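Local coordinates for protein putative Ribokinase II (Escherichia coli O6, PDB 3IQ0) that probably phosphorylates a ribose-like sugar with ATP and magnesium, as a putative ribokinase of the pfkB carbohydrate kinase family, at residues T256-C261 with L289-R294; Y248-V253 with E307-R312. One frame throughout, in Å; residues are numbered along the deposited sequence.

Overall arrangement
Both contacts border the bound ATP, and their centres lie about 12 Å apart on the same side of the chain's centre. Interaction 1 (256-261 with 289-294) runs along the phosphates and ribose and reaches the adenine through V291. Interaction 2 (248-253 with 307-312) lies at the outer, adenine end. Along the chain the first is nested inside the loop closed by the second. They meet directly: V291 O lies 2.7 Å from V253 N, a probable hydrogen bond, V291 CG2 packs 3.8 Å from V250 CG2, and L289 CD2 comes to 3.4 Å from F309 CD1. Together they line neighbouring parts of the ATP pocket.

Interaction 1: residues T256-C261 with L289-R294; sequences TGAGDC and LAVTRR. With ATP (adenosine-5'-triphosphate), chain G.
A258 and V291 meet methyl to methyl beside the nucleotide: A258 CB is 3.6 Å from V291 CG1. The same two groups also touch ATP, with A258 CB 3.7 Å from C5' of the ribose and V291 CG1 3.7 Å from N7 of the adenine. The valine is turned with CG1 anti to its carbonyl carbon (chi1 -51°), a rotation that presents this branch to both A258 and the purine, while CG2 lies over the same adenine face nearer C6. Just behind, the small A290 points its CB at the first turn of the other helix, 4.0 Å from C261 SG and 4.2 Å from A258 CA. All four touching residues are buried, and no hydrogen bond crosses between the segments, so this tight part is purely apolar.

TGAGD belongs to the C-terminal pfkB signature; as in relatives, the start of the helix probably forms the anion hole. G259 CA sits 3.4 Å from ATP O3A, with no side chain in between.

Against this buried cluster stands the solvent side. A type I turn from A290 to R293 carries the chain out of the contact; L289 O receives two bonds from T292, from N and, at 2.6 Å, from OG1. Partly exposed T292 and exposed R293 and R294 make no contact with 256-261.

The contact thus joins the N-terminal end of helix 258-271 to A290 and V291 at the C-terminal end region of helix 276-290. Helix 39-49 closes in on D260 and C261 through I42, while V291 is tied by backbone bonds to V253 and D254, in the loop that follows edge strand 242-245.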
ATOM      1  N   THR B 256      -4.571  -9.456  17.911  1.00 32.36           N
ATOM      2  CA  THR B 256      -5.075  -8.360  17.080  1.00 31.42           C
ATOM      3  C   THR B 256      -6.535  -7.904  17.236  1.00 30.69           C
ATOM      4  O   THR B 256      -6.801  -6.710  17.413  1.00 29.71           O
ATOM      5  CB  THR B 256      -4.831  -8.665  15.590  1.00 32.10           C
ATOM      6  OG1 THR B 256      -3.423  -8.720  15.347  1.00 34.30           O
ATOM      7  CG2 THR B 256      -5.448  -7.591  14.707  1.00 34.28           C
ATOM      8  N   GLY B 257      -7.485  -8.829  17.154  1.00 28.68           N
ATOM      9  CA  GLY B 257      -8.882  -8.428  17.252  1.00 27.02           C
ATOM     10  C   GLY B 257      -9.575  -8.564  18.596  1.00 25.71           C
ATOM     11  O   GLY B 257     -10.772  -8.310  18.695  1.00 25.19           O
ATOM     12  N   ALA B 258      -8.832  -8.956  19.625  1.00 25.13           N
ATOM     13  CA  ALA B 258      -9.402  -9.143  20.955  1.00 23.77           C
ATOM     14  C   ALA B 258     -10.256  -7.966  21.432  1.00 22.79           C
ATOM     15  O   ALA B 258     -11.441  -8.131  21.735  1.00 22.05           O
ATOM     16  CB  ALA B 258      -8.288  -9.410  21.952  1.00 25.19           C
ATOM     17  N   GLY B 259      -9.646  -6.783  21.488  1.00 21.75           N
ATOM     18  CA  GLY B 259     -10.339  -5.593  21.942  1.00 19.77           C
ATOM     19  C   GLY B 259     -11.537  -5.213  21.097  1.00 21.14           C
ATOM     20  O   GLY B 259     -12.556  -4.767  21.628  1.00 20.68           O
ATOM     21  N   ASP B 260     -11.418  -5.371  19.782  1.00 21.29           N
ATOM     22  CA  ASP B 260     -12.515  -5.041  18.873  1.00 19.59           C
ATOM     23  C   ASP B 260     -13.690  -5.996  19.094  1.00 18.93           C
ATOM     24  O   ASP B 260     -14.845  -5.582  19.103  1.00 21.74           O
ATOM     25  CB  ASP B 260     -12.049  -5.129  17.415  1.00 20.28           C
ATOM     26  CG  ASP B 260     -10.772  -4.333  17.154  1.00 24.44           C
ATOM     27  OD1 ASP B 260     -10.545  -3.322  17.850  1.00 23.95           O
ATOM     28  OD2 ASP B 260     -10.004  -4.712  16.235  1.00 23.79           O
ATOM     29  N   CYS B 261     -13.388  -7.277  19.268  1.00 19.46           N
ATOM     30  CA  CYS B 261     -14.426  -8.272  19.494  1.00 18.19           C
ATOM     31  C   CYS B 261     -15.050  -8.063  20.858  1.00 18.03           C
ATOM     32  O   CYS B 261     -16.273  -8.128  21.005  1.00 17.03           O
ATOM     33  CB  CYS B 261     -13.848  -9.679  19.380  1.00 20.35           C
ATOM     34  SG  CYS B 261     -13.545 -10.174  17.660  1.00 23.58           S
ATOM     35  N   LEU B 289     -12.194 -15.988  23.146  1.00 19.08           N
ATOM     36  CA  LEU B 289     -12.353 -16.834  21.974  1.00 18.80           C
ATOM     37  C   LEU B 289     -11.614 -16.239  20.786  1.00 18.77           C
ATOM     38  O   LEU B 289     -10.969 -16.954  20.017  1.00 21.53           O
ATOM     39  CB  LEU B 289     -13.838 -16.978  21.631  1.00 21.15           C
ATOM     40  CG  LEU B 289     -14.599 -17.997  22.479  1.00 23.66           C
ATOM     41  CD1 LEU B 289     -16.086 -17.934  22.166  1.00 24.64           C
ATOM     42  CD2 LEU B 289     -14.043 -19.396  22.186  1.00 23.44           C
ATOM     43  N   ALA B 290     -11.719 -14.926  20.641  1.00 19.15           N
ATOM     44  CA  ALA B 290     -11.085 -14.203  19.547  1.00 20.37           C
ATOM     45  C   ALA B 290      -9.597 -14.502  19.365  1.00 21.56           C
ATOM     46  O   ALA B 290      -9.146 -14.787  18.256  1.00 20.88           O
ATOM     47  CB  ALA B 290     -11.285 -12.708  19.742  1.00 19.95           C
ATOM     48  N   VAL B 291      -8.838 -14.435  20.453  1.00 22.59           N
ATOM     49  CA  VAL B 291      -7.398 -14.655  20.380  1.00 23.98           C
ATOM     50  C   VAL B 291      -6.968 -16.087  20.075  1.00 24.56           C
ATOM     51  O   VAL B 291      -5.781 -16.334  19.867  1.00 24.52           O
ATOM     52  CB  VAL B 291      -6.684 -14.191  21.688  1.00 24.29           C
ATOM     53  CG1 VAL B 291      -7.119 -12.772  22.031  1.00 25.71           C
ATOM     54  CG2 VAL B 291      -6.976 -15.148  22.835  1.00 22.79           C
ATOM     55  N   THR B 292      -7.913 -17.024  20.027  1.00 24.39           N
ATOM     56  CA  THR B 292      -7.557 -18.418  19.752  1.00 24.16           C
ATOM     57  C   THR B 292      -7.392 -18.743  18.269  1.00 24.73           C
ATOM     58  O   THR B 292      -6.935 -19.830  17.925  1.00 24.60           O
ATOM     59  CB  THR B 292      -8.589 -19.416  20.352  1.00 25.43           C
ATOM     60  OG1 THR B 292      -9.843 -19.291  19.668  1.00 25.35           O
ATOM     61  CG2 THR B 292      -8.790 -19.153  21.839  1.00 25.23           C
ATOM     62  N   ARG B 293      -7.766 -17.816  17.394  1.00 24.84           N
ATOM     63  CA  ARG B 293      -7.643 -18.032  15.954  1.00 25.61           C
ATOM     64  C   ARG B 293      -6.838 -16.929  15.279  1.00 26.60           C
ATOM     65  O   ARG B 293      -6.875 -15.778  15.707  1.00 24.05           O
ATOM     66  CB  ARG B 293      -9.023 -18.139  15.307  1.00 26.98           C
ATOM     67  CG  ARG B 293      -9.679 -19.480  15.546  1.00 31.94           C
ATOM     68  CD  ARG B 293     -11.120 -19.508  15.094  1.00 35.29           C
ATOM     69  NE  ARG B 293     -11.664 -20.859  15.188  1.00 37.53           N
ATOM     70  CZ  ARG B 293     -12.950 -21.163  15.055  1.00 40.40           C
ATOM     71  NH1 ARG B 293     -13.841 -20.208  14.822  1.00 41.37           N
ATOM     72  NH2 ARG B 293     -13.345 -22.424  15.151  1.00 41.17           N
ATOM     73  N   ARG B 294      -6.118 -17.294  14.221  1.00 26.74           N
ATOM     74  CA  ARG B 294      -5.274 -16.353  13.496  1.00 29.42           C
ATOM     75  C   ARG B 294      -6.057 -15.566  12.451  1.00 29.01           C
ATOM     76  O   ARG B 294      -6.882 -16.121  11.725  1.00 29.00           O
ATOM     77  CB  ARG B 294      -4.116 -17.101  12.831  1.00 30.32           C
ATOM     78  CG  ARG B 294      -2.962 -16.215  12.404  1.00 36.07           C
ATOM     79  CD  ARG B 294      -1.769 -17.059  11.972  1.00 40.16           C
ATOM     80  NE  ARG B 294      -2.128 -17.963  10.882  1.00 45.23           N
ATOM     81  CZ  ARG B 294      -1.297 -18.840  10.324  1.00 47.39           C
ATOM     82  NH1 ARG B 294      -0.044 -18.940  10.752  1.00 46.65           N
ATOM     83  NH2 ARG B 294      -1.720 -19.616   9.333  1.00 48.46           N
TER
HETATM   84  PG  ATP G 900      -6.737  -3.365  21.124  1.00 50.14           P
HETATM   85  O1G ATP G 900      -6.460  -4.453  20.121  1.00 52.97           O
HETATM   86  O2G ATP G 900      -5.782  -2.208  20.979  1.00 52.60           O
HETATM   87  O3G ATP G 900      -8.172  -2.859  20.984  1.00 52.98           O
HETATM   88  PB  ATP G 900      -7.258  -3.945  23.975  1.00 39.35           P
HETATM   89  O1B ATP G 900      -6.241  -3.728  25.054  1.00 43.71           O
HETATM   90  O2B ATP G 900      -8.386  -2.992  23.786  1.00 41.35           O
HETATM   91  O3B ATP G 900      -6.509  -4.064  22.554  1.00 46.78           O
HETATM   92  PA  ATP G 900      -7.116  -6.601  25.025  1.00 40.29           P
HETATM   93  O1A ATP G 900      -5.994  -7.202  24.208  1.00 42.56           O
HETATM   94  O2A ATP G 900      -6.864  -6.092  26.394  1.00 39.57           O
HETATM   95  O3A ATP G 900      -7.818  -5.411  24.161  1.00 39.90           O
HETATM   96  O5' ATP G 900      -8.755  -7.354  25.120  1.00 39.15           O
HETATM   97  C5' ATP G 900     -10.001  -7.793  24.815  1.00 38.44           C
HETATM   98  C4' ATP G 900     -10.541  -8.473  26.048  1.00 38.69           C
HETATM   99  O4' ATP G 900     -10.292  -9.776  25.505  1.00 37.29           O
HETATM  100  C3' ATP G 900      -9.717  -8.578  27.378  1.00 38.21           C
HETATM  101  O3' ATP G 900     -10.044  -7.615  28.366  1.00 38.22           O
HETATM  102  C2' ATP G 900      -9.946  -9.974  27.760  1.00 37.62           C
HETATM  103  O2' ATP G 900     -11.188 -10.111  28.462  1.00 35.18           O
HETATM  104  C1' ATP G 900      -9.904 -10.731  26.468  1.00 37.14           C
HETATM  105  N9  ATP G 900      -8.499 -11.228  26.167  1.00 35.16           N
HETATM  106  C8  ATP G 900      -7.487 -10.633  25.422  1.00 35.76           C
HETATM  107  N7  ATP G 900      -6.377 -11.386  25.385  1.00 35.73           N
HETATM  108  C5  ATP G 900      -6.630 -12.487  26.089  1.00 34.91           C
HETATM  109  C6  ATP G 900      -5.893 -13.735  26.487  1.00 35.33           C
HETATM  110  N6  ATP G 900      -4.641 -13.907  26.062  1.00 35.20           N
HETATM  111  N1  ATP G 900      -6.546 -14.700  27.283  1.00 35.14           N
HETATM  112  C2  ATP G 900      -7.856 -14.561  27.750  1.00 34.36           C
HETATM  113  N3  ATP G 900      -8.590 -13.420  27.418  1.00 33.63           N
HETATM  114  C4  ATP G 900      -8.036 -12.388  26.624  1.00 34.55           C

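Interaction 2: residues Y248-V253 with E307-R312; sequences YPVEEV and ETFIQR. With ATP (adenosine-5'-triphosphate), chain G.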
ATOM      1  N   TYR B 248     -10.503 -16.042  30.946  1.00 41.71           N
ATOM      2  CA  TYR B 248     -10.661 -17.465  30.691  1.00 40.30           C
ATOM      3  C   TYR B 248      -9.311 -17.912  30.148  1.00 40.12           C
ATOM      4  O   TYR B 248      -8.722 -17.226  29.319  1.00 39.25           O
ATOM      5  CB  TYR B 248     -11.752 -17.696  29.642  1.00 39.44           C
ATOM      6  CG  TYR B 248     -13.136 -17.278  30.087  1.00 38.09           C
ATOM      7  CD1 TYR B 248     -13.914 -18.115  30.883  1.00 37.34           C
ATOM      8  CD2 TYR B 248     -13.658 -16.036  29.730  1.00 37.80           C
ATOM      9  CE1 TYR B 248     -15.178 -17.725  31.315  1.00 36.88           C
ATOM     10  CE2 TYR B 248     -14.919 -15.633  30.158  1.00 36.75           C
ATOM     11  CZ  TYR B 248     -15.671 -16.480  30.949  1.00 37.43           C
ATOM     12  OH  TYR B 248     -16.913 -16.080  31.384  1.00 36.78           O
ATOM     13  N   PRO B 249      -8.792 -19.055  30.623  1.00 40.45           N
ATOM     14  CA  PRO B 249      -7.495 -19.534  30.137  1.00 39.66           C
ATOM     15  C   PRO B 249      -7.624 -20.123  28.734  1.00 39.46           C
ATOM     16  O   PRO B 249      -8.454 -21.000  28.504  1.00 39.10           O
ATOM     17  CB  PRO B 249      -7.111 -20.580  31.178  1.00 40.46           C
ATOM     18  CG  PRO B 249      -8.445 -21.168  31.552  1.00 41.20           C
ATOM     19  CD  PRO B 249      -9.318 -19.931  31.686  1.00 40.93           C
ATOM     20  N   VAL B 250      -6.812 -19.634  27.797  1.00 38.71           N
ATOM     21  CA  VAL B 250      -6.853 -20.127  26.420  1.00 37.91           C
ATOM     22  C   VAL B 250      -5.488 -20.054  25.743  1.00 38.91           C
ATOM     23  O   VAL B 250      -4.620 -19.284  26.163  1.00 38.49           O
ATOM     24  CB  VAL B 250      -7.855 -19.318  25.544  1.00 36.45           C
ATOM     25  CG1 VAL B 250      -9.250 -19.372  26.145  1.00 35.85           C
ATOM     26  CG2 VAL B 250      -7.389 -17.880  25.410  1.00 35.21           C
ATOM     27  N   GLU B 251      -5.309 -20.855  24.694  1.00 38.80           N
ATOM     28  CA  GLU B 251      -4.058 -20.866  23.949  1.00 39.34           C
ATOM     29  C   GLU B 251      -4.073 -19.714  22.942  1.00 38.42           C
ATOM     30  O   GLU B 251      -4.572 -19.852  21.822  1.00 37.55           O
ATOM     31  CB  GLU B 251      -3.873 -22.210  23.226  1.00 42.44           C
ATOM     32  CG  GLU B 251      -4.840 -22.468  22.066  1.00 48.16           C
ATOM     33  CD  GLU B 251      -6.083 -23.251  22.460  1.00 50.18           C
ATOM     34  OE1 GLU B 251      -7.041 -23.283  21.654  1.00 46.60           O
ATOM     35  OE2 GLU B 251      -6.095 -23.841  23.562  1.00 53.42           O
ATOM     36  N   GLU B 252      -3.534 -18.572  23.355  1.00 37.16           N
ATOM     37  CA  GLU B 252      -3.491 -17.381  22.513  1.00 37.52           C
ATOM     38  C   GLU B 252      -2.669 -17.577  21.243  1.00 37.19           C
ATOM     39  O   GLU B 252      -1.561 -18.110  21.282  1.00 36.78           O
ATOM     40  CB  GLU B 252      -2.927 -16.208  23.315  1.00 39.51           C
ATOM     41  CG  GLU B 252      -2.908 -14.891  22.566  1.00 42.54           C
ATOM     42  CD  GLU B 252      -2.402 -13.758  23.433  1.00 44.01           C
ATOM     43  OE1 GLU B 252      -1.187 -13.717  23.720  1.00 46.93           O
ATOM     44  OE2 GLU B 252      -3.226 -12.916  23.838  1.00 44.28           O
ATOM     45  N   VAL B 253      -3.214 -17.120  20.122  1.00 35.44           N
ATOM     46  CA  VAL B 253      -2.550 -17.250  18.829  1.00 34.71           C
ATOM     47  C   VAL B 253      -2.426 -15.913  18.100  1.00 34.95           C
ATOM     48  O   VAL B 253      -1.450 -15.682  17.385  1.00 35.99           O
ATOM     49  CB  VAL B 253      -3.320 -18.240  17.928  1.00 35.66           C
ATOM     50  CG1 VAL B 253      -2.759 -18.224  16.525  1.00 35.92           C
ATOM     51  CG2 VAL B 253      -3.233 -19.633  18.510  1.00 35.12           C
ATOM     52  N   GLU B 307     -21.779 -18.598  24.751  1.00 27.38           N
ATOM     53  CA  GLU B 307     -22.568 -19.250  25.788  1.00 30.90           C
ATOM     54  C   GLU B 307     -21.977 -20.614  26.164  1.00 31.97           C
ATOM     55  O   GLU B 307     -21.759 -20.915  27.340  1.00 29.95           O
ATOM     56  CB  GLU B 307     -24.005 -19.411  25.285  1.00 33.00           C
ATOM     57  CG  GLU B 307     -25.031 -19.761  26.342  1.00 38.82           C
ATOM     58  CD  GLU B 307     -24.828 -21.139  26.933  1.00 43.03           C
ATOM     59  OE1 GLU B 307     -24.664 -22.108  26.157  1.00 45.53           O
ATOM     60  OE2 GLU B 307     -24.846 -21.249  28.179  1.00 45.74           O
ATOM     61  N   THR B 308     -21.722 -21.437  25.156  1.00 31.86           N
ATOM     62  CA  THR B 308     -21.161 -22.758  25.382  1.00 33.75           C
ATOM     63  C   THR B 308     -19.743 -22.654  25.939  1.00 35.29           C
ATOM     64  O   THR B 308     -19.356 -23.414  26.827  1.00 35.90           O
ATOM     65  CB  THR B 308     -21.148 -23.565  24.078  1.00 34.50           C
ATOM     66  OG1 THR B 308     -20.460 -22.818  23.070  1.00 36.56           O
ATOM     67  CG2 THR B 308     -22.559 -23.841  23.611  1.00 31.73           C
ATOM     68  N   PHE B 309     -18.969 -21.711  25.414  1.00 34.58           N
ATOM     69  CA  PHE B 309     -17.603 -21.498  25.881  1.00 35.66           C
ATOM     70  C   PHE B 309     -17.644 -21.285  27.392  1.00 36.07           C
ATOM     71  O   PHE B 309     -16.926 -21.933  28.152  1.00 36.47           O
ATOM     72  CB  PHE B 309     -17.011 -20.262  25.198  1.00 34.05           C
ATOM     73  CG  PHE B 309     -15.627 -19.903  25.668  1.00 34.29           C
ATOM     74  CD1 PHE B 309     -14.523 -20.666  25.290  1.00 34.93           C
ATOM     75  CD2 PHE B 309     -15.424 -18.794  26.480  1.00 32.59           C
ATOM     76  CE1 PHE B 309     -13.237 -20.323  25.716  1.00 33.75           C
ATOM     77  CE2 PHE B 309     -14.146 -18.443  26.911  1.00 34.03           C
ATOM     78  CZ  PHE B 309     -13.053 -19.206  26.529  1.00 33.36           C
ATOM     79  N   ILE B 310     -18.505 -20.367  27.818  1.00 36.79           N
ATOM     80  CA  ILE B 310     -18.668 -20.052  29.231  1.00 37.71           C
ATOM     81  C   ILE B 310     -19.144 -21.281  29.997  1.00 39.17           C
ATOM     82  O   ILE B 310     -18.561 -21.642  31.019  1.00 39.71           O
ATOM     83  CB  ILE B 310     -19.691 -18.914  29.421  1.00 36.11           C
ATOM     84  CG1 ILE B 310     -19.162 -17.633  28.780  1.00 32.78           C
ATOM     85  CG2 ILE B 310     -19.978 -18.709  30.900  1.00 35.48           C
ATOM     86  CD1 ILE B 310     -20.173 -16.512  28.761  1.00 32.93           C
ATOM     87  N   GLN B 311     -20.205 -21.916  29.502  1.00 40.61           N
ATOM     88  CA  GLN B 311     -20.754 -23.109  30.140  1.00 42.55           C
ATOM     89  C   GLN B 311     -19.652 -24.101  30.402  1.00 43.46           C
ATOM     90  O   GLN B 311     -19.116 -24.180  31.511  1.00 44.71           O
ATOM     91  CB  GLN B 311     -21.775 -23.814  29.245  1.00 42.90           C
ATOM     92  CG  GLN B 311     -23.076 -23.097  29.026  1.00 44.62           C
ATOM     93  CD  GLN B 311     -24.066 -23.953  28.259  1.00 46.99           C
ATOM     94  OE1 GLN B 311     -23.674 -24.757  27.406  1.00 48.13           O
ATOM     95  NE2 GLN B 311     -25.359 -23.779  28.543  1.00 46.43           N
ATOM     96  N   ARG B 312     -19.331 -24.859  29.356  1.00 44.41           N
ATOM     97  CA  ARG B 312     -18.303 -25.896  29.400  1.00 45.88           C
ATOM     98  C   ARG B 312     -17.301 -25.682  30.509  1.00 46.43           C
ATOM     99  O   ARG B 312     -16.999 -26.611  31.258  1.00 48.39           O
ATOM    100  CB  ARG B 312     -17.545 -25.974  28.065  1.00 44.59           C
ATOM    101  CG  ARG B 312     -18.334 -26.595  26.919  1.00 43.61           C
ATOM    102  CD  ARG B 312     -17.420 -26.877  25.722  1.00 42.51           C
ATOM    103  NE  ARG B 312     -16.665 -28.128  25.844  1.00 39.55           N
ATOM    104  CZ  ARG B 312     -15.602 -28.429  25.099  1.00 39.23           C
ATOM    105  NH1 ARG B 312     -15.161 -27.568  24.189  1.00 39.11           N
ATOM    106  NH2 ARG B 312     -14.996 -29.600  25.234  1.00 38.47           N
TER
HETATM  107  PG  ATP G 900      -6.737  -3.365  21.124  1.00 50.14           P
HETATM  108  O1G ATP G 900      -6.460  -4.453  20.121  1.00 52.97           O
HETATM  109  O2G ATP G 900      -5.782  -2.208  20.979  1.00 52.60           O
HETATM  110  O3G ATP G 900      -8.172  -2.859  20.984  1.00 52.98           O
HETATM  111  PB  ATP G 900      -7.258  -3.945  23.975  1.00 39.35           P
HETATM  112  O1B ATP G 900      -6.241  -3.728  25.054  1.00 43.71           O
HETATM  113  O2B ATP G 900      -8.386  -2.992  23.786  1.00 41.35           O
HETATM  114  O3B ATP G 900      -6.509  -4.064  22.554  1.00 46.78           O
HETATM  115  PA  ATP G 900      -7.116  -6.601  25.025  1.00 40.29           P
HETATM  116  O1A ATP G 900      -5.994  -7.202  24.208  1.00 42.56           O
HETATM  117  O2A ATP G 900      -6.864  -6.092  26.394  1.00 39.57           O
HETATM  118  O3A ATP G 900      -7.818  -5.411  24.161  1.00 39.90           O
HETATM  119  O5' ATP G 900      -8.755  -7.354  25.120  1.00 39.15           O
HETATM  120  C5' ATP G 900     -10.001  -7.793  24.815  1.00 38.44           C
HETATM  121  C4' ATP G 900     -10.541  -8.473  26.048  1.00 38.69           C
HETATM  122  O4' ATP G 900     -10.292  -9.776  25.505  1.00 37.29           O
HETATM  123  C3' ATP G 900      -9.717  -8.578  27.378  1.00 38.21           C
HETATM  124  O3' ATP G 900     -10.044  -7.615  28.366  1.00 38.22           O
HETATM  125  C2' ATP G 900      -9.946  -9.974  27.760  1.00 37.62           C
HETATM  126  O2' ATP G 900     -11.188 -10.111  28.462  1.00 35.18           O
HETATM  127  C1' ATP G 900      -9.904 -10.731  26.468  1.00 37.14           C
HETATM  128  N9  ATP G 900      -8.499 -11.228  26.167  1.00 35.16           N
HETATM  129  C8  ATP G 900      -7.487 -10.633  25.422  1.00 35.76           C
HETATM  130  N7  ATP G 900      -6.377 -11.386  25.385  1.00 35.73           N
HETATM  131  C5  ATP G 900      -6.630 -12.487  26.089  1.00 34.91           C
HETATM  132  C6  ATP G 900      -5.893 -13.735  26.487  1.00 35.33           C
HETATM  133  N6  ATP G 900      -4.641 -13.907  26.062  1.00 35.20           N
HETATM  134  N1  ATP G 900      -6.546 -14.700  27.283  1.00 35.14           N
HETATM  135  C2  ATP G 900      -7.856 -14.561  27.750  1.00 34.36           C
HETATM  136  N3  ATP G 900      -8.590 -13.420  27.418  1.00 33.63           N
HETATM  137  C4  ATP G 900      -8.036 -12.388  26.624  1.00 34.55           C
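F309 drives the edge of its ring against the face of Y248, a T-shaped pair with centroids 5.2 Å apart and planes at 67°. Its CE2 lies over the tyrosine ring, 3.5 Å from Y248 CG. With CG anti to the backbone N (chi1 177°), the phenylalanine reaches out from helix 303-312 towards the loop. There V250 CG1 meets the ring edge in plane, 3.8 Å from F309 CZ. I310, the next residue on the helix, sets its CG1 3.8 Å from Y248 OH.

One shell out, the loop turns from the helix to the nucleotide. The other methyl of V250, CG2, is 3.8 Å from N1 of the adenine, and Y248 O is 3.2 Å from its C2. E252, extended, accepts a hydrogen bond from N6 of ATP at OE2 (2.8 Å, N-H...O 143°).

Around these, H313 makes a second edge-to-face contact with Y248, N284 and A285 of helix 276-290 touch the tyrosine, and L289 packs on F309. Residues 307-312 pack on the loop, and the loop, not F309 or I310, meets the base, an arrangement consistent with the adenine pocket of ribokinase-like kinases, where the segment after the last strand of the large sheet borders the base.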